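Local coordinates for protein TRAP dicarboxylate transporter-DctP subunit (Rhodobacter sphaeroides, PDB 4PE3) that probably binds a small solute, such as an organic acid, in the periplasm and delivers it to a TRAP-type membrane transporter, at residues Gly143-Phe157 with Pro235-Lys249. Numbering follows the deposited sequence.
With ZN (zinc ion), chain F.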
loop_
_atom_site.group_PDB
_atom_site.type_symbol
_atom_site.label_atom_id
_atom_site.label_comp_id
_atom_site.label_asym_id
_atom_site.label_seq_id
_atom_site.Cartn_x
_atom_site.Cartn_y
_atom_site.Cartn_z
ATOM N N GLY A 143 7.704 -7.645 -19.685
ATOM C CA GLY A 143 7.308 -9.028 -19.898
ATOM C C GLY A 143 6.381 -9.583 -18.837
ATOM O O GLY A 143 6.267 -10.818 -18.720
ATOM N N LEU A 144 5.746 -8.696 -18.064
ATOM C CA LEU A 144 4.825 -9.092 -16.993
ATOM C C LEU A 144 3.382 -8.721 -17.309
ATOM O O LEU A 144 3.121 -7.715 -17.990
ATOM C CB LEU A 144 5.206 -8.429 -15.673
ATOM C CG LEU A 144 6.306 -9.046 -14.838
ATOM C CD1 LEU A 144 7.609 -9.186 -15.557
ATOM C CD2 LEU A 144 6.501 -8.195 -13.588
ATOM N N GLN A 145 2.450 -9.536 -16.846
ATOM C CA GLN A 145 1.041 -9.214 -16.831
ATOM C C GLN A 145 0.647 -8.935 -15.389
ATOM O O GLN A 145 0.950 -9.733 -14.500
ATOM C CB GLN A 145 0.222 -10.381 -17.344
ATOM C CG GLN A 145 -1.245 -10.057 -17.399
ATOM C CD GLN A 145 -1.567 -9.037 -18.476
ATOM O OE1 GLN A 145 -0.735 -8.729 -19.348
ATOM N NE2 GLN A 145 -2.781 -8.496 -18.424
ATOM N N PHE A 146 0.000 -7.799 -15.137
ATOM C CA PHE A 146 -0.553 -7.450 -13.811
ATOM C C PHE A 146 -1.875 -8.187 -13.650
ATOM O O PHE A 146 -2.773 -8.027 -14.463
ATOM C CB PHE A 146 -0.758 -5.932 -13.708
ATOM C CG PHE A 146 -1.442 -5.490 -12.446
ATOM C CD1 PHE A 146 -0.765 -5.489 -11.252
ATOM C CD2 PHE A 146 -2.757 -5.063 -12.462
ATOM C CE1 PHE A 146 -1.383 -5.073 -10.087
ATOM C CE2 PHE A 146 -3.376 -4.633 -11.294
ATOM C CZ PHE A 146 -2.691 -4.651 -10.120
ATOM N N ILE A 147 -1.961 -9.063 -12.658
ATOM C CA ILE A 147 -3.184 -9.821 -12.398
ATOM C C ILE A 147 -4.136 -9.040 -11.488
ATOM O O ILE A 147 -5.302 -8.854 -11.830
ATOM C CB ILE A 147 -2.875 -11.186 -11.770
ATOM C CG1 ILE A 147 -2.022 -12.007 -12.734
ATOM C CG2 ILE A 147 -4.168 -11.944 -11.438
ATOM C CD1 ILE A 147 -1.327 -13.182 -12.083
ATOM N N GLY A 148 -3.646 -8.587 -10.337
ATOM C CA GLY A 148 -4.474 -7.799 -9.447
ATOM C C GLY A 148 -3.699 -7.261 -8.268
ATOM O O GLY A 148 -2.522 -7.547 -8.072
ATOM N N VAL A 149 -4.405 -6.464 -7.469
ATOM C CA VAL A 149 -3.787 -5.685 -6.421
ATOM C C VAL A 149 -4.131 -6.245 -5.044
ATOM O O VAL A 149 -5.176 -6.880 -4.840
ATOM C CB VAL A 149 -4.217 -4.179 -6.544
ATOM C CG1 VAL A 149 -5.649 -3.973 -6.068
ATOM C CG2 VAL A 149 -3.272 -3.311 -5.788
ATOM N N SER A 150 -3.230 -6.014 -4.095
ATOM C CA SER A 150 -3.503 -6.268 -2.695
ATOM C C SER A 150 -2.798 -5.195 -1.899
ATOM O O SER A 150 -2.218 -4.291 -2.462
ATOM C CB SER A 150 -2.986 -7.652 -2.337
ATOM O OG SER A 150 -1.627 -7.809 -2.719
ATOM N N THR A 151 -2.867 -5.280 -0.574
ATOM C CA THR A 151 -2.145 -4.342 0.269
ATOM C C THR A 151 -1.827 -4.934 1.650
ATOM O O THR A 151 -2.600 -5.709 2.181
ATOM C CB THR A 151 -2.972 -3.039 0.427
ATOM O OG1 THR A 151 -2.271 -2.101 1.256
ATOM C CG2 THR A 151 -4.302 -3.347 1.052
ATOM N N PRO A 152 -0.703 -4.524 2.238
ATOM C CA PRO A 152 -0.476 -4.853 3.652
ATOM C C PRO A 152 -1.227 -3.906 4.601
ATOM O O PRO A 152 -1.094 -4.032 5.827
ATOM C CB PRO A 152 1.027 -4.659 3.813
ATOM C CG PRO A 152 1.352 -3.592 2.803
ATOM C CD PRO A 152 0.471 -3.879 1.627
ATOM N N GLY A 153 -1.979 -2.953 4.052
ATOM C CA GLY A 153 -2.905 -2.172 4.862
ATOM C C GLY A 153 -2.724 -0.668 4.816
ATOM O O GLY A 153 -1.626 -0.163 4.585
ATOM N N LEU A 154 -3.827 0.039 5.015
ATOM C CA LEU A 154 -3.774 1.480 5.256
ATOM C C LEU A 154 -3.174 1.685 6.639
ATOM O O LEU A 154 -3.672 1.109 7.628
ATOM C CB LEU A 154 -5.171 2.063 5.188
ATOM C CG LEU A 154 -5.319 3.523 5.581
ATOM C CD1 LEU A 154 -4.477 4.439 4.705
ATOM C CD2 LEU A 154 -6.799 3.901 5.561
ATOM N N GLU A 155 -2.093 2.448 6.718
ATOM C CA GLU A 155 -1.440 2.722 8.002
ATOM C C GLU A 155 -2.294 3.645 8.841
ATOM O O GLU A 155 -3.055 4.447 8.292
ATOM C CB GLU A 155 -0.059 3.336 7.774
ATOM C CG GLU A 155 0.933 2.413 7.030
ATOM C CD GLU A 155 2.369 2.858 7.182
ATOM O OE1 GLU A 155 2.613 3.919 7.746
ATOM O OE2 GLU A 155 3.284 2.146 6.707
ATOM N N ALA A 156 -2.187 3.526 10.163
ATOM C CA ALA A 156 -2.752 4.518 11.070
ATOM C C ALA A 156 -1.661 5.491 11.474
ATOM O O ALA A 156 -0.486 5.159 11.434
ATOM C CB ALA A 156 -3.319 3.831 12.284
ATOM N N PHE A 157 -2.042 6.702 11.873
ATOM C CA PHE A 157 -1.062 7.702 12.263
ATOM C C PHE A 157 -0.872 7.648 13.767
ATOM O O PHE A 157 -1.833 7.484 14.511
ATOM C CB PHE A 157 -1.595 9.097 11.853
ATOM C CG PHE A 157 -0.534 10.174 11.753
ATOM C CD1 PHE A 157 0.561 10.011 10.940
ATOM C CD2 PHE A 157 -0.669 11.366 12.429
ATOM C CE1 PHE A 157 1.536 10.993 10.826
ATOM C CE2 PHE A 157 0.295 12.365 12.322
ATOM C CZ PHE A 157 1.395 12.174 11.501
ATOM N N PRO A 235 -9.247 5.729 10.679
ATOM C CA PRO A 235 -8.284 5.273 9.688
ATOM C C PRO A 235 -7.248 6.325 9.382
ATOM O O PRO A 235 -7.504 7.523 9.538
ATOM C CB PRO A 235 -9.167 4.988 8.461
ATOM C CG PRO A 235 -10.470 4.640 9.040
ATOM C CD PRO A 235 -10.620 5.627 10.174
ATOM N N GLY A 236 -6.050 5.901 9.028
ATOM C CA GLY A 236 -5.023 6.835 8.625
ATOM C C GLY A 236 -5.363 7.587 7.347
ATOM O O GLY A 236 -6.372 7.323 6.686
ATOM N N PHE A 237 -4.482 8.510 6.988
ATOM C CA PHE A 237 -4.763 9.437 5.896
ATOM C C PHE A 237 -3.607 9.582 4.921
ATOM O O PHE A 237 -3.650 10.474 4.070
ATOM C CB PHE A 237 -5.141 10.828 6.445
ATOM C CG PHE A 237 -4.118 11.408 7.366
ATOM C CD1 PHE A 237 -3.026 12.069 6.864
ATOM C CD2 PHE A 237 -4.234 11.260 8.744
ATOM C CE1 PHE A 237 -2.066 12.589 7.692
ATOM C CE2 PHE A 237 -3.262 11.750 9.583
ATOM C CZ PHE A 237 -2.169 12.407 9.062
ATOM N N HIS A 238 -2.580 8.732 4.988
ATOM C CA HIS A 238 -1.423 9.021 4.161
ATOM C C HIS A 238 -0.666 7.882 3.499
ATOM O O HIS A 238 -0.019 8.130 2.487
ATOM C CB HIS A 238 -0.446 9.925 4.897
ATOM C CG HIS A 238 0.567 9.181 5.689
ATOM N ND1 HIS A 238 0.302 8.638 6.927
ATOM C CD2 HIS A 238 1.848 8.857 5.399
ATOM C CE1 HIS A 238 1.375 8.002 7.360
ATOM N NE2 HIS A 238 2.332 8.133 6.457
ATOM N N SER A 239 -0.706 6.651 4.011
ATOM C CA SER A 239 0.131 5.591 3.471
ATOM C C SER A 239 -0.642 4.285 3.301
ATOM O O SER A 239 -1.128 3.713 4.282
ATOM C CB SER A 239 1.336 5.349 4.359
ATOM O OG SER A 239 2.114 4.317 3.753
ATOM N N LEU A 240 -0.765 3.813 2.066
ATOM C CA LEU A 240 -1.500 2.608 1.758
ATOM C C LEU A 240 -0.749 1.919 0.613
ATOM O O LEU A 240 -1.046 2.163 -0.563
ATOM C CB LEU A 240 -2.943 2.950 1.370
ATOM C CG LEU A 240 -3.979 1.826 1.459
ATOM C CD1 LEU A 240 -5.411 2.392 1.393
ATOM C CD2 LEU A 240 -3.757 0.823 0.361
ATOM N N PRO A 241 0.253 1.092 0.933
ATOM C CA PRO A 241 1.103 0.535 -0.122
ATOM C C PRO A 241 0.400 -0.469 -1.041
ATOM O O PRO A 241 -0.410 -1.278 -0.608
ATOM C CB PRO A 241 2.228 -0.157 0.649
ATOM C CG PRO A 241 2.198 0.445 2.018
ATOM C CD PRO A 241 0.787 0.837 2.281
ATOM N N LEU A 242 0.733 -0.404 -2.326
ATOM C CA LEU A 242 0.206 -1.310 -3.345
ATOM C C LEU A 242 1.126 -2.511 -3.479
ATOM O O LEU A 242 2.319 -2.357 -3.722
ATOM C CB LEU A 242 0.100 -0.582 -4.691
ATOM C CG LEU A 242 -0.679 -1.216 -5.830
ATOM C CD1 LEU A 242 -1.067 -0.203 -6.893
ATOM C CD2 LEU A 242 0.162 -2.293 -6.465
ATOM N N VAL A 243 0.554 -3.692 -3.283
ATOM C CA VAL A 243 1.253 -4.951 -3.555
ATOM C C VAL A 243 0.644 -5.554 -4.811
ATOM O O VAL A 243 -0.578 -5.709 -4.929
ATOM C CB VAL A 243 1.154 -5.903 -2.353
ATOM C CG1 VAL A 243 1.464 -7.314 -2.738
ATOM C CG2 VAL A 243 2.086 -5.423 -1.283
ATOM N N GLU A 244 1.487 -5.773 -5.810
ATOM C CA GLU A 244 1.016 -6.327 -7.069
ATOM C C GLU A 244 1.158 -7.843 -7.094
ATOM O O GLU A 244 2.117 -8.391 -6.515
ATOM C CB GLU A 244 1.812 -5.757 -8.250
ATOM C CG GLU A 244 3.302 -6.101 -8.261
ATOM C CD GLU A 244 4.024 -5.513 -9.454
ATOM O OE1 GLU A 244 4.569 -4.394 -9.334
ATOM O OE2 GLU A 244 4.058 -6.165 -10.535
ATOM N N VAL A 245 0.192 -8.503 -7.732
ATOM C CA VAL A 245 0.286 -9.917 -8.093
ATOM C C VAL A 245 0.370 -9.917 -9.611
ATOM O O VAL A 245 -0.564 -9.493 -10.297
ATOM C CB VAL A 245 -0.955 -10.716 -7.638
ATOM C CG1 VAL A 245 -0.862 -12.156 -8.032
ATOM C CG2 VAL A 245 -1.129 -10.605 -6.125
ATOM N N SER A 246 1.520 -10.345 -10.115
ATOM C CA SER A 246 1.830 -10.273 -11.542
ATOM C C SER A 246 2.602 -11.514 -11.969
ATOM O O SER A 246 3.260 -12.152 -11.134
ATOM C CB SER A 246 2.688 -9.053 -11.825
ATOM O OG SER A 246 2.049 -7.876 -11.359
HETATM N N MSE A 247 2.572 -11.845 -13.257
HETATM C CA MSE A 247 3.246 -13.052 -13.723
HETATM C C MSE A 247 3.768 -12.868 -15.128
HETATM O O MSE A 247 3.490 -11.856 -15.804
HETATM C CB MSE A 247 2.310 -14.255 -13.643
HETATM C CG MSE A 247 1.258 -14.377 -14.729
HETATM SE SE MSE A 247 0.370 -16.116 -14.674
HETATM C CE MSE A 247 1.876 -17.150 -15.320
ATOM N N ASN A 248 4.512 -13.852 -15.581
ATOM C CA ASN A 248 5.081 -13.850 -16.902
ATOM C C ASN A 248 3.985 -13.679 -17.927
ATOM O O ASN A 248 3.025 -14.424 -17.952
ATOM C CB ASN A 248 5.798 -15.175 -17.135
ATOM C CG ASN A 248 6.406 -15.258 -18.530
ATOM O OD1 ASN A 248 5.716 -15.480 -19.526
ATOM N ND2 ASN A 248 7.692 -15.025 -18.592
ATOM N N LYS A 249 4.106 -12.681 -18.795
ATOM C CA LYS A 249 3.008 -12.359 -19.695
ATOM C C LYS A 249 2.814 -13.388 -20.813
ATOM O O LYS A 249 1.691 -13.723 -21.160
ATOM C CB LYS A 249 3.209 -10.995 -20.305
ATOM C CG LYS A 249 2.030 -10.576 -21.197
ATOM C CD LYS A 249 2.100 -9.152 -21.558
ATOM C CE LYS A 249 1.052 -8.843 -22.563
ATOM N NZ LYS A 249 -0.304 -9.226 -22.107
HETATM ZN ZN ZN F . 4.635 3.651 7.406
HETATM O O HOH W 1 6.383 -12.646 -21.031
HETATM O O HOH W 2 -6.022 2.965 8.963
HETATM O O HOH W 3 -1.859 6.326 6.633
HETATM O O HOH W 4 4.452 4.387 5.449
HETATM O O HOH W 5 6.283 2.528 7.304
#
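Gln145 and Lys249 meet where strand 243-248 gives way to helix 249-253. Lys249 NZ donates to Gln145 OE1 at 2.8 Å, from above the amide plane. The lysine runs out extended and bends only at its last torsion (chi4 55°), which turns NZ onto the amide oxygen. Replacing Lys249 by an alanine would remove NZ and would probably cost Gln145 OE1 one of its donors, leaving the amide less firmly set. Backbone bonds join strands 144-150 and 243-248. A classic beta bulge interrupts them: Val245 O takes both Ile147 N at 2.8 Å and Gly148 N at 3.2 Å. Beside it, Ile147 CD1 packs on CG of Met247, here a selenomethionine. On the other face, Glu244 CB lies at the edge of the Phe146 ring, and Ser246 OG donates to Glu244 OE2.

Past the strands, Thr151 OG1 donates to Pro241 O at 2.8 Å and accepts from Gly153 N, forming an ST turn. Leu154 lays CB against Leu240 CD1. Glu155 N gives Ser239 O a nearly straight bond (2.9 Å, 175°). One water also links Glu155 O to Ser239 N. Phe237 then points its ring edge at the face of Phe157, centroids 5.0 Å apart.

Glu155 grips the zinc with both carboxylate oxygens, each at 2.1 Å. Asp213 OD1, Tyr214 O and two waters complete the site, and one of those waters also bonds Ser239 OG, whose strongest polar partner is Asn111. Asp213 OD2 hydrogen-bonds His238 NE2. Strand 144-150 edges the five-stranded sheet, and the two segments leave it side by side toward the four-stranded one, as in the two-lobed binding proteins of this family. The direct and water-mediated links of Glu155 to Ser239 probably limit how far its metal-binding carboxylate can shift.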